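Local coordinates for protein putative aminooxidase (PDB 2BA9) that binds FAD and isomerises polyunsaturated fatty acids, producing conjugated linoleic acid, within a fold related to the flavin-containing amine oxidoreductases, at residues 222-227 with 241-246. Sequence-based numbering, arbitrary orientation.
Sequences RNVDIT and TDWDRE
Thr241 lies across Asp225 at about a right angle, with both its branches, OG1 and CG2, against the aspartate. The hydroxyl OG1 comes within 3.5 Å of CB of Asp225, while the methyl CG2 lies 3.6 Å from the carboxylate oxygen OD2 of Asp225. The aspartate presents that carboxylate with CG anti to its own backbone N (chi1 -172°). CG2 of Thr241 also meets the methyl CG2 of Thr227, so one methyl serves two neighbours on the facing segment. Between the backbones, the amide N of Thr241 makes a weak, bent hydrogen bond of 3.2 Å to O of Asp225, with an N-H...O angle of 124°. In the three-stranded antiparallel meander, with 236-240 between 226-230 and 244-247, the turn that links the last two strands packs against the start of the first strand and the residues before it. Further in, CG1 of Val224 approaches CZ2 of Trp243 obliquely at 4.2 Å. Both side chains also touch Leu36 of strand 33-36 in the parallel FAD-binding sheet, and the side chain of Val224 is about 6 Å from the bound FAD. NH1 of Arg245 sits 3.4 Å above one face of the Trp243 ring.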
ATOM      1  N   ARG A 222       2.900  -0.321 -22.506  1.00 25.21           N
ATOM      2  CA  ARG A 222       2.676   0.953 -21.816  1.00 25.09           C
ATOM      3  C   ARG A 222       1.764   1.842 -22.637  1.00 25.13           C
ATOM      4  O   ARG A 222       1.398   1.487 -23.755  1.00 25.34           O
ATOM      5  CB  ARG A 222       4.012   1.641 -21.581  1.00 24.76           C
ATOM      6  CG  ARG A 222       5.011   0.708 -20.936  1.00 25.03           C
ATOM      7  CD  ARG A 222       6.178   1.439 -20.335  1.00 24.24           C
ATOM      8  NE  ARG A 222       7.257   0.508 -20.048  1.00 23.73           N
ATOM      9  CZ  ARG A 222       8.405   0.836 -19.473  1.00 24.06           C
ATOM     10  NH1 ARG A 222       8.656   2.095 -19.146  1.00 23.12           N
ATOM     11  NH2 ARG A 222       9.322  -0.099 -19.254  1.00 25.57           N
ATOM     12  N   ASN A 223       1.395   2.992 -22.078  1.00 24.93           N
ATOM     13  CA  ASN A 223       0.579   3.981 -22.782  1.00 25.16           C
ATOM     14  C   ASN A 223      -0.699   3.408 -23.401  1.00 25.31           C
ATOM     15  O   ASN A 223      -1.175   3.895 -24.433  1.00 25.44           O
ATOM     16  CB  ASN A 223       1.430   4.684 -23.842  1.00 24.98           C
ATOM     17  CG  ASN A 223       2.648   5.320 -23.240  1.00 25.43           C
ATOM     18  OD1 ASN A 223       2.540   6.327 -22.542  1.00 24.95           O
ATOM     19  ND2 ASN A 223       3.810   4.711 -23.454  1.00 24.39           N
ATOM     20  N   VAL A 224      -1.249   2.385 -22.751  1.00 25.18           N
ATOM     21  CA  VAL A 224      -2.451   1.721 -23.225  1.00 25.28           C
ATOM     22  C   VAL A 224      -3.685   2.313 -22.549  1.00 25.38           C
ATOM     23  O   VAL A 224      -3.920   2.106 -21.356  1.00 25.15           O
ATOM     24  CB  VAL A 224      -2.371   0.198 -23.011  1.00 25.33           C
ATOM     25  CG1 VAL A 224      -3.665  -0.501 -23.462  1.00 24.82           C
ATOM     26  CG2 VAL A 224      -1.160  -0.375 -23.764  1.00 26.61           C
ATOM     27  N   ASP A 225      -4.463   3.041 -23.349  1.00 25.94           N
ATOM     28  CA  ASP A 225      -5.675   3.732 -22.923  1.00 26.14           C
ATOM     29  C   ASP A 225      -6.856   2.826 -23.228  1.00 26.08           C
ATOM     30  O   ASP A 225      -7.419   2.885 -24.315  1.00 25.96           O
ATOM     31  CB  ASP A 225      -5.794   5.065 -23.697  1.00 26.27           C
ATOM     32  CG  ASP A 225      -6.924   5.970 -23.194  1.00 27.05           C
ATOM     33  OD1 ASP A 225      -7.710   5.560 -22.310  1.00 28.86           O
ATOM     34  OD2 ASP A 225      -7.018   7.111 -23.700  1.00 27.59           O
ATOM     35  N   ILE A 226      -7.190   1.968 -22.267  1.00 26.31           N
ATOM     36  CA  ILE A 226      -8.327   1.058 -22.355  1.00 26.33           C
ATOM     37  C   ILE A 226      -9.635   1.825 -22.187  1.00 27.03           C
ATOM     38  O   ILE A 226      -9.886   2.410 -21.133  1.00 27.22           O
ATOM     39  CB  ILE A 226      -8.288  -0.025 -21.245  1.00 26.25           C
ATOM     40  CG1 ILE A 226      -7.048  -0.916 -21.383  1.00 25.71           C
ATOM     41  CG2 ILE A 226      -9.570  -0.857 -21.266  1.00 25.12           C
ATOM     42  CD1 ILE A 226      -6.821  -1.839 -20.199  1.00 26.33           C
ATOM     43  N   THR A 227     -10.470   1.799 -23.222  1.00 27.73           N
ATOM     44  CA  THR A 227     -11.732   2.526 -23.213  1.00 28.16           C
ATOM     45  C   THR A 227     -12.934   1.633 -22.945  1.00 28.82           C
ATOM     46  O   THR A 227     -13.983   2.126 -22.520  1.00 28.75           O
ATOM     47  CB  THR A 227     -11.931   3.257 -24.535  1.00 28.23           C
ATOM     48  OG1 THR A 227     -11.985   2.297 -25.595  1.00 29.09           O
ATOM     49  CG2 THR A 227     -10.773   4.236 -24.779  1.00 27.70           C
ATOM     50  N   THR A 241      -7.403   2.769 -27.534  1.00 36.28           N
ATOM     51  CA  THR A 241      -7.380   3.852 -28.502  1.00 37.10           C
ATOM     52  C   THR A 241      -6.751   3.408 -29.833  1.00 37.51           C
ATOM     53  O   THR A 241      -7.151   3.875 -30.907  1.00 37.53           O
ATOM     54  CB  THR A 241      -6.655   5.082 -27.911  1.00 37.13           C
ATOM     55  OG1 THR A 241      -5.510   4.659 -27.159  1.00 38.03           O
ATOM     56  CG2 THR A 241      -7.601   5.857 -26.983  1.00 37.37           C
ATOM     57  N   ASP A 242      -5.797   2.486 -29.749  1.00 38.27           N
ATOM     58  CA  ASP A 242      -5.046   2.003 -30.912  1.00 38.82           C
ATOM     59  C   ASP A 242      -5.580   0.680 -31.481  1.00 39.05           C
ATOM     60  O   ASP A 242      -5.324   0.354 -32.638  1.00 39.46           O
ATOM     61  CB  ASP A 242      -3.565   1.809 -30.538  1.00 38.86           C
ATOM     62  CG  ASP A 242      -2.948   3.033 -29.883  1.00 39.36           C
ATOM     63  OD1 ASP A 242      -3.313   4.169 -30.253  1.00 41.10           O
ATOM     64  OD2 ASP A 242      -2.089   2.853 -28.992  1.00 40.10           O
ATOM     65  N   TRP A 243      -6.288  -0.094 -30.672  1.00 39.23           N
ATOM     66  CA  TRP A 243      -6.741  -1.418 -31.096  1.00 39.47           C
ATOM     67  C   TRP A 243      -7.799  -1.973 -30.163  1.00 39.36           C
ATOM     68  O   TRP A 243      -7.991  -1.476 -29.053  1.00 39.49           O
ATOM     69  CB  TRP A 243      -5.559  -2.396 -31.143  1.00 39.96           C
ATOM     70  CG  TRP A 243      -4.685  -2.394 -29.907  1.00 40.23           C
ATOM     71  CD1 TRP A 243      -3.500  -1.736 -29.748  1.00 41.00           C
ATOM     72  CD2 TRP A 243      -4.921  -3.092 -28.672  1.00 40.99           C
ATOM     73  NE1 TRP A 243      -2.990  -1.969 -28.491  1.00 41.11           N
ATOM     74  CE2 TRP A 243      -3.839  -2.802 -27.814  1.00 40.96           C
ATOM     75  CE3 TRP A 243      -5.943  -3.928 -28.209  1.00 40.75           C
ATOM     76  CZ2 TRP A 243      -3.750  -3.319 -26.521  1.00 41.18           C
ATOM     77  CZ3 TRP A 243      -5.850  -4.441 -26.921  1.00 40.73           C
ATOM     78  CH2 TRP A 243      -4.765  -4.136 -26.097  1.00 40.90           C
ATOM     79  N   ASP A 244      -8.480  -3.013 -30.624  1.00 39.08           N
ATOM     80  CA  ASP A 244      -9.338  -3.806 -29.761  1.00 38.88           C
ATOM     81  C   ASP A 244      -9.022  -5.286 -29.989  1.00 38.46           C
ATOM     82  O   ASP A 244      -8.916  -5.738 -31.139  1.00 38.46           O
ATOM     83  CB  ASP A 244     -10.819  -3.485 -29.993  1.00 38.98           C
ATOM     84  CG  ASP A 244     -11.236  -3.639 -31.435  1.00 39.90           C
ATOM     85  OD1 ASP A 244     -11.749  -2.663 -32.033  1.00 39.99           O
ATOM     86  OD2 ASP A 244     -11.056  -4.750 -31.976  1.00 42.04           O
ATOM     87  N   ARG A 245      -8.848  -6.028 -28.894  1.00 37.80           N
ATOM     88  CA  ARG A 245      -8.367  -7.409 -28.972  1.00 37.20           C
ATOM     89  C   ARG A 245      -9.024  -8.350 -27.989  1.00 36.46           C
ATOM     90  O   ARG A 245      -9.535  -7.933 -26.949  1.00 36.44           O
ATOM     91  CB  ARG A 245      -6.861  -7.458 -28.764  1.00 37.31           C
ATOM     92  CG  ARG A 245      -6.080  -7.031 -29.988  1.00 37.88           C
ATOM     93  CD  ARG A 245      -4.626  -6.879 -29.657  1.00 39.04           C
ATOM     94  NE  ARG A 245      -3.958  -6.070 -30.665  1.00 40.67           N
ATOM     95  CZ  ARG A 245      -2.829  -5.387 -30.474  1.00 42.01           C
ATOM     96  NH1 ARG A 245      -2.208  -5.396 -29.295  1.00 41.33           N
ATOM     97  NH2 ARG A 245      -2.325  -4.678 -31.479  1.00 42.89           N
ATOM     98  N   GLU A 246      -8.972  -9.632 -28.333  1.00 35.41           N
ATOM     99  CA  GLU A 246      -9.652 -10.676 -27.590  1.00 34.66           C
ATOM    100  C   GLU A 246      -8.659 -11.462 -26.744  1.00 33.71           C
ATOM    101  O   GLU A 246      -7.589 -11.849 -27.228  1.00 33.73           O
ATOM    102  CB  GLU A 246     -10.346 -11.615 -28.568  1.00 34.78           C
ATOM    103  CG  GLU A 246     -11.288 -12.623 -27.945  1.00 35.05           C
ATOM    104  CD  GLU A 246     -11.778 -13.620 -28.963  1.00 34.99           C
ATOM    105  OE1 GLU A 246     -12.200 -13.186 -30.054  1.00 36.26           O
ATOM    106  OE2 GLU A 246     -11.730 -14.832 -28.688  1.00 34.94           O
TER